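Local atomic coordinates of probable glutathione reductase (Sinorhizobium meliloti, PDB entry 4DNA), a protein that probably reduces glutathione disulfide to glutathione with NADPH, as an FAD-dependent homodimeric oxidoreductase of the pyridine nucleotide-disulfide family. Residues A[345-348]-A[349-353]; A[375-378]-A[379-382]. All blocks are in the same frame, centred on the assembly; numbering follows the deposited sequence.

Interaction 1. Residues A[345-348]-A[349-353]; sequences VFSQ and PEIGT
Phe346 and Glu350 lie alongside one another across a tight reversal of the chain, pointing the same way. Carboxylate oxygen OE1 of Glu350 comes 3.3 Å from CE1 of Phe346, with ring and carboxylate planes 38° apart, so the two groups meet at a slant. On the inside of the turn, Ser347 OG donates to Pro349 O over 2.7 Å; its chi1 of 59° turns the hydroxyl back over the chain to make this bond. An antiparallel hydrogen-bonded pair closes this beta hairpin: Val345 N to Ile351 O and Ile351 N to Val345 O are both 3.1 Å, and the second bond is nearly straight at 168°. On one face of this pair Val345 CB and Ile351 CB are 4.1 Å apart. An inverse gamma turn centred on Phe346 and the cis peptide before Pro349 bend the chain between them. Glu350 OE1 is also held by Gly413 N of helix 412-424; an alanine in place of Glu350 would probably leave that amide without this acceptor and one flank of the Phe346 ring uncovered. Phe346 packs on helix 48-66 and on Pro440 of the second subunit, its side chain about 4 Å from the bound FAD at the nearest atoms. Phe346 N bonds Glu184 of helix 180-191, on which Val345 rests, while Pro349 and Ile351 meet helix 211-223.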
loop_
_atom_site.group_PDB
_atom_site.type_symbol
_atom_site.label_atom_id
_atom_site.label_comp_id
_atom_site.label_asym_id
_atom_site.label_seq_id
_atom_site.Cartn_x
_atom_site.Cartn_y
_atom_site.Cartn_z
ATOM N N VAL A 345 -11.637 -3.516 4.778
ATOM C CA VAL A 345 -12.873 -3.898 4.117
ATOM C C VAL A 345 -12.552 -3.779 2.649
ATOM O O VAL A 345 -12.172 -2.710 2.170
ATOM C CB VAL A 345 -14.055 -2.961 4.446
ATOM C CG1 VAL A 345 -15.276 -3.340 3.614
ATOM C CG2 VAL A 345 -14.383 -3.011 5.926
ATOM N N PHE A 346 -12.696 -4.872 1.927
ATOM C CA PHE A 346 -12.306 -4.845 0.543
ATOM C C PHE A 346 -13.441 -4.458 -0.345
ATOM O O PHE A 346 -13.779 -5.158 -1.298
ATOM C CB PHE A 346 -11.630 -6.137 0.157
ATOM C CG PHE A 346 -10.279 -6.265 0.754
ATOM C CD1 PHE A 346 -9.211 -5.539 0.229
ATOM C CD2 PHE A 346 -10.078 -7.054 1.865
ATOM C CE1 PHE A 346 -7.948 -5.633 0.789
ATOM C CE2 PHE A 346 -8.823 -7.165 2.435
ATOM C CZ PHE A 346 -7.751 -6.454 1.899
ATOM N N SER A 347 -14.038 -3.324 0.006
ATOM C CA SER A 347 -14.978 -2.656 -0.854
ATOM C C SER A 347 -14.147 -1.843 -1.827
ATOM O O SER A 347 -12.920 -1.999 -1.923
ATOM C CB SER A 347 -15.888 -1.752 -0.052
ATOM O OG SER A 347 -15.130 -0.789 0.640
ATOM N N GLN A 348 -14.799 -0.979 -2.570
ATOM C CA GLN A 348 -14.101 -0.269 -3.607
ATOM C C GLN A 348 -14.825 1.046 -3.650
ATOM O O GLN A 348 -15.982 1.080 -4.081
ATOM C CB GLN A 348 -14.226 -1.009 -4.943
ATOM C CG GLN A 348 -13.808 -2.485 -4.915
ATOM C CD GLN A 348 -14.132 -3.221 -6.208
ATOM O OE1 GLN A 348 -14.656 -4.335 -6.192
ATOM N NE2 GLN A 348 -13.824 -2.601 -7.331
ATOM N N PRO A 349 -14.182 2.126 -3.153
ATOM C CA PRO A 349 -12.812 2.173 -2.603
ATOM C C PRO A 349 -12.620 1.337 -1.323
ATOM O O PRO A 349 -13.583 1.136 -0.563
ATOM C CB PRO A 349 -12.624 3.662 -2.283
ATOM C CG PRO A 349 -14.005 4.171 -2.055
ATOM C CD PRO A 349 -14.865 3.427 -3.029
ATOM N N GLU A 350 -11.392 0.857 -1.097
ATOM C CA GLU A 350 -11.071 0.099 0.109
ATOM C C GLU A 350 -11.183 0.933 1.364
ATOM O O GLU A 350 -10.987 2.144 1.340
ATOM C CB GLU A 350 -9.646 -0.407 0.072
ATOM C CG GLU A 350 -9.495 -1.820 -0.393
ATOM C CD GLU A 350 -8.056 -2.109 -0.738
ATOM O OE1 GLU A 350 -7.289 -2.443 0.194
ATOM O OE2 GLU A 350 -7.697 -1.975 -1.936
ATOM N N ILE A 351 -11.472 0.261 2.468
ATOM C CA ILE A 351 -11.277 0.840 3.777
ATOM C C ILE A 351 -10.102 0.111 4.455
ATOM O O ILE A 351 -9.863 -1.066 4.213
ATOM C CB ILE A 351 -12.593 0.854 4.590
ATOM C CG1 ILE A 351 -13.610 1.747 3.863
ATOM C CG2 ILE A 351 -12.363 1.376 6.001
ATOM C CD1 ILE A 351 -15.054 1.592 4.279
ATOM N N GLY A 352 -9.328 0.856 5.233
ATOM C CA GLY A 352 -8.307 0.308 6.108
ATOM C C GLY A 352 -8.410 1.077 7.412
ATOM O O GLY A 352 -8.520 2.304 7.403
ATOM N N THR A 353 -8.402 0.368 8.538
ATOM C CA THR A 353 -8.680 1.021 9.805
ATOM C C THR A 353 -7.993 0.367 10.988
ATOM O O THR A 353 -7.938 -0.841 11.076
ATOM C CB THR A 353 -10.207 1.200 10.043
ATOM O OG1 THR A 353 -10.419 2.072 11.155
ATOM C CG2 THR A 353 -10.899 -0.127 10.302
#

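Interaction 2. Residues A[375-378]-A[379-382]; sequences FRPM and KATL
Arg376 and Ala380 meet where the chain leaves strand 367-375 and turns into helix 380-383. The carbonyl oxygen of Ala380 lies over one face of the arginine's flat guanidinium, offset toward the rim, with NH2 of Arg376 the nearest atom at 3.0 Å from Ala380 O. Because the oxygen sits above the plane, the angle is too poor for a hydrogen bond, and any attraction is probably electrostatic rather than a directed bond. With CG anti to the backbone N (chi1 -159°), the Arg376 chain runs out past the alanine methyl, and further bends at chi2 and chi3 bring one guanidinium face under the Ala380 carbonyl oxygen. Along this path Arg376 CG passes 3.9 Å from Ala380 CB. The same methyl meets the neighbouring proline, at 4.0 Å from Pro377 CD, so Ala380 is covered by two side chains of the preceding loop. The backbone supplies the polar links. Pro377 O takes two weak hydrogen bonds, from Ala380 N at 2.9 Å and from Thr381 N at 3.4 Å; the first is strongly bent, at 122°. Leu382 N donates to Lys379 O over 2.8 Å. Four side chains also reach the second subunit: Met378, a selenomethionine, packs on its Val49, Lys379 on its Tyr56 and Leu382 on its Ala87, while Thr381 OG1 makes a weak hydrogen bond to its Glu91; Lys379 and Leu382 touch Phe70 of their own chain as well. This is a strand-to-helix turn of the dimerisation domain at the subunit interface. Met378 lies about 5 Å, side chain to side chain, from His439, the predicted proton acceptor, and its side chain is about 8 Å from a bound FAD, consistent with disulfide reductases of this family, whose active site is shared between subunits.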
loop_
_atom_site.group_PDB
_atom_site.type_symbol
_atom_site.label_atom_id
_atom_site.label_comp_id
_atom_site.label_asym_id
_atom_site.label_seq_id
_atom_site.Cartn_x
_atom_site.Cartn_y
_atom_site.Cartn_z
ATOM N N PHE A 375 -8.668 14.108 -0.938
ATOM C CA PHE A 375 -7.980 14.406 -2.182
ATOM C C PHE A 375 -8.197 13.429 -3.339
ATOM O O PHE A 375 -8.533 12.251 -3.143
ATOM C CB PHE A 375 -6.480 14.607 -1.925
ATOM C CG PHE A 375 -5.766 13.373 -1.464
ATOM C CD1 PHE A 375 -5.737 13.030 -0.120
ATOM C CD2 PHE A 375 -5.093 12.562 -2.369
ATOM C CE1 PHE A 375 -5.055 11.893 0.310
ATOM C CE2 PHE A 375 -4.415 11.431 -1.947
ATOM C CZ PHE A 375 -4.392 11.097 -0.608
ATOM N N ARG A 376 -7.981 13.963 -4.542
ATOM C CA ARG A 376 -8.109 13.264 -5.807
ATOM C C ARG A 376 -6.821 12.494 -5.998
ATOM O O ARG A 376 -5.765 13.108 -6.103
ATOM C CB ARG A 376 -8.289 14.304 -6.922
ATOM C CG ARG A 376 -8.928 13.821 -8.216
ATOM C CD ARG A 376 -9.709 14.945 -8.882
ATOM N NE ARG A 376 -9.622 14.907 -10.347
ATOM C CZ ARG A 376 -10.443 14.228 -11.157
ATOM N NH1 ARG A 376 -11.440 13.492 -10.668
ATOM N NH2 ARG A 376 -10.261 14.273 -12.474
ATOM N N PRO A 377 -6.893 11.143 -6.020
ATOM C CA PRO A 377 -5.686 10.322 -6.210
ATOM C C PRO A 377 -4.958 10.753 -7.479
ATOM O O PRO A 377 -5.608 11.192 -8.432
ATOM C CB PRO A 377 -6.238 8.899 -6.385
ATOM C CG PRO A 377 -7.585 8.921 -5.768
ATOM C CD PRO A 377 -8.114 10.314 -5.953
HETATM N N MSE A 378 -3.633 10.628 -7.495
HETATM C CA MSE A 378 -2.829 11.088 -8.628
HETATM C C MSE A 378 -3.336 10.566 -9.950
HETATM O O MSE A 378 -3.448 11.310 -10.906
HETATM C CB MSE A 378 -1.359 10.711 -8.487
HETATM C CG MSE A 378 -0.616 11.887 -9.117
HETATM SE SE MSE A 378 1.245 11.459 -9.604
HETATM C CE MSE A 378 2.055 12.789 -8.389
ATOM N N LYS A 379 -3.650 9.278 -9.999
ATOM C CA LYS A 379 -4.083 8.626 -11.218
ATOM C C LYS A 379 -5.335 9.304 -11.742
ATOM O O LYS A 379 -5.472 9.516 -12.945
ATOM C CB LYS A 379 -4.343 7.139 -10.946
ATOM C CG LYS A 379 -4.441 6.268 -12.186
ATOM C CD LYS A 379 -4.947 4.878 -11.861
ATOM C CE LYS A 379 -3.828 3.924 -11.451
ATOM N NZ LYS A 379 -4.017 2.594 -12.096
ATOM N N ALA A 380 -6.235 9.665 -10.828
ATOM C CA ALA A 380 -7.523 10.281 -11.184
ATOM C C ALA A 380 -7.334 11.631 -11.821
ATOM O O ALA A 380 -8.199 12.116 -12.532
ATOM C CB ALA A 380 -8.429 10.396 -9.970
ATOM N N THR A 381 -6.186 12.232 -11.566
ATOM C CA THR A 381 -5.800 13.424 -12.275
ATOM C C THR A 381 -5.910 13.228 -13.795
ATOM O O THR A 381 -6.266 14.155 -14.511
ATOM C CB THR A 381 -4.393 13.876 -11.863
ATOM O OG1 THR A 381 -4.290 15.289 -12.033
ATOM C CG2 THR A 381 -3.306 13.173 -12.688
ATOM N N LEU A 382 -5.632 12.018 -14.278
ATOM C CA LEU A 382 -5.692 11.730 -15.716
ATOM C C LEU A 382 -6.856 10.847 -16.183
ATOM O O LEU A 382 -7.417 11.086 -17.255
ATOM C CB LEU A 382 -4.365 11.151 -16.211
ATOM C CG LEU A 382 -3.540 12.074 -17.097
ATOM C CD1 LEU A 382 -3.002 13.259 -16.312
ATOM C CD2 LEU A 382 -2.411 11.296 -17.747
#

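Followed from the N terminus, the chain makes interaction 1 first, closing the hairpin that joins strands 343-345 and 351-355 at the edge of this chain's antiparallel sheet. It then passes through helix 358-364 and strand 367-375 before interaction 2 forms the turn into helix 380-383. The two are in series and neither nest nor cross, with centres about 18 Å apart and nearest atoms about 8 Å apart, so they do not touch. Both belong to the dimerisation domain. Residues 345-353 join its strands to helices 48-66, 180-191 and 211-223 of their own chain, whereas residues 375-382 face the second subunit more extensively, with four residues in reach against Phe346 alone.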